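Local structure of molybdopterin converting factor, subunit 1 (MoaD) (Helicobacter pylori, 3RPF) at residues 41-46 with 67-72. The protein is the small, ubiquitin-like subunit of molybdopterin synthase, and probably carries the sulfur that the catalytic subunit uses to make molybdopterin. Numbering follows the deposited sequence.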
loop_
_atom_site.group_PDB
_atom_site.type_symbol
_atom_site.label_atom_id
_atom_site.label_comp_id
_atom_site.label_asym_id
_atom_site.label_seq_id
_atom_site.Cartn_x
_atom_site.Cartn_y
_atom_site.Cartn_z
ATOM N N GLY D 41 -19.141 30.496 1.791
ATOM C CA GLY D 41 -18.282 30.511 0.619
ATOM C C GLY D 41 -17.576 29.194 0.347
ATOM O O GLY D 41 -17.235 28.905 -0.798
ATOM N N VAL D 42 -17.364 28.391 1.388
ATOM C CA VAL D 42 -16.531 27.182 1.272
ATOM C C VAL D 42 -17.272 25.875 1.581
ATOM O O VAL D 42 -16.723 24.788 1.392
ATOM C CB VAL D 42 -15.302 27.265 2.194
ATOM C CG1 VAL D 42 -14.484 28.512 1.887
ATOM C CG2 VAL D 42 -15.741 27.256 3.654
ATOM N N CYS D 43 -18.512 25.986 2.057
ATOM C CA CYS D 43 -19.308 24.818 2.439
ATOM C C CYS D 43 -20.058 24.175 1.268
ATOM O O CYS D 43 -20.702 24.867 0.476
ATOM C CB CYS D 43 -20.324 25.200 3.526
ATOM S SG CYS D 43 -19.653 25.284 5.206
ATOM N N ALA D 44 -19.976 22.848 1.173
ATOM C CA ALA D 44 -20.829 22.074 0.269
ATOM C C ALA D 44 -22.109 21.713 1.019
ATOM O O ALA D 44 -22.157 21.831 2.249
ATOM C CB ALA D 44 -20.111 20.808 -0.199
ATOM N N ILE D 45 -23.148 21.279 0.305
ATOM C CA ILE D 45 -24.448 21.008 0.928
ATOM C C ILE D 45 -24.996 19.620 0.588
ATOM O O ILE D 45 -24.994 19.215 -0.583
ATOM C CB ILE D 45 -25.529 22.045 0.506
ATOM C CG1 ILE D 45 -24.985 23.483 0.523
ATOM C CG2 ILE D 45 -26.765 21.925 1.392
ATOM C CD1 ILE D 45 -24.669 24.028 1.896
ATOM N N ALA D 46 -25.485 18.909 1.602
ATOM C CA ALA D 46 -26.160 17.638 1.402
ATOM C C ALA D 46 -27.639 17.791 1.731
ATOM O O ALA D 46 -28.004 18.285 2.805
ATOM C CB ALA D 46 -25.537 16.561 2.273
ATOM N N LEU D 67 -24.701 21.372 6.083
ATOM C CA LEU D 67 -23.566 22.179 5.638
ATOM C C LEU D 67 -22.248 21.481 5.969
ATOM O O LEU D 67 -22.002 21.120 7.126
ATOM C CB LEU D 67 -23.595 23.565 6.287
ATOM C CG LEU D 67 -24.485 24.645 5.661
ATOM C CD1 LEU D 67 -25.889 24.612 6.256
ATOM C CD2 LEU D 67 -23.869 26.033 5.816
ATOM N N LEU D 68 -21.399 21.323 4.953
ATOM C CA LEU D 68 -20.156 20.566 5.071
ATOM C C LEU D 68 -18.944 21.420 4.700
ATOM O O LEU D 68 -18.715 21.704 3.521
ATOM C CB LEU D 68 -20.209 19.332 4.162
ATOM C CG LEU D 68 -21.513 18.534 4.197
ATOM C CD1 LEU D 68 -21.413 17.286 3.338
ATOM C CD2 LEU D 68 -21.869 18.164 5.620
ATOM N N PRO D 69 -18.167 21.837 5.710
ATOM C CA PRO D 69 -16.935 22.614 5.538
ATOM C C PRO D 69 -15.844 21.733 4.932
ATOM O O PRO D 69 -15.999 20.513 4.918
ATOM C CB PRO D 69 -16.551 22.981 6.977
ATOM C CG PRO D 69 -17.764 22.700 7.810
ATOM C CD PRO D 69 -18.461 21.580 7.129
ATOM N N PRO D 70 -14.752 22.338 4.440
ATOM C CA PRO D 70 -13.660 21.535 3.868
ATOM C C PRO D 70 -13.194 20.417 4.822
ATOM O O PRO D 70 -13.104 20.639 6.035
ATOM C CB PRO D 70 -12.546 22.563 3.655
ATOM C CG PRO D 70 -13.274 23.875 3.493
ATOM C CD PRO D 70 -14.487 23.788 4.375
ATOM N N VAL D 71 -12.868 19.252 4.265
ATOM C CA VAL D 71 -12.624 18.026 5.036
ATOM C C VAL D 71 -11.141 17.681 5.130
ATOM O O VAL D 71 -10.321 18.228 4.383
ATOM C CB VAL D 71 -13.362 16.833 4.396
ATOM C CG1 VAL D 71 -14.859 17.129 4.287
ATOM C CG2 VAL D 71 -12.784 16.529 3.022
ATOM N N CYS D 72 -10.777 16.778 6.040
ATOM C CA CYS D 72 -9.375 16.325 6.097
ATOM C C CYS D 72 -9.186 14.996 6.831
ATOM O O CYS D 72 -8.477 14.926 7.833
ATOM C CB CYS D 72 -8.494 17.395 6.729
ATOM S SG CYS D 72 -6.707 17.155 6.440
HETATM O O HOH W 1 -16.388 21.725 1.788
#
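Ala44 and Leu68 form an antiparallel hydrogen-bonded pair, their backbones exchanging two bonds: Ala44 N to Leu68 O and Leu68 N to Ala44 O, both 2.9 Å. The pair sits in the ubiquitin-like (beta-grasp) sheet of this ThiS-family protein, where strand 64-68 lies between strands 4-7 and 44-47, just before the chain leaves the sheet as the C-terminal tail. Leu68 O takes two hydrogen bonds, from Ala44 N, which is tilted 30° from the carbonyl plane, and from a water, and a weaker CA-H...O contact from Cys43 CA (3.3 Å). The water bridges the two carbonyl oxygens, Val42 O and Leu68 O, beside the last direct backbone bond.

In the neighbouring non-hydrogen-bonded pair, Ile45 runs alongside Leu67 and brings CD1 to 3.8 Å from Leu67 CG; Ile45 is modelled in two conformers, so this detail, which holds for one of them, is less certain. Val5 and Phe7 of strand 4-7 also pack against Leu67. On the opposite face, with Ala44, the side chain of Leu68 extends until its CD1 approaches Ala46 CB. Cys43 turns its sulfur beside its own backbone N (chi1 -80°), and SG rests against Pro69 N and CA, 3.8 Å from each.

Beyond the strand the tail meets the catalytic subunit of molybdopterin synthase: Pro69 O and Pro70 O accept hydrogen bonds from Trp122 NE1 and Tyr133 OH of that chain. Ala44, on the neighbouring strand, packs on Leu141 of the same partner chain. The contact joins strand 44-47 and the loop before it to the root of the tail that, as in other MoaD proteins, probably leads into the partner's active site. At this root the side chains of Val42 and Pro70 cross at about a right angle, Val42 CG2 meeting Pro70 CD at 3.8 Å.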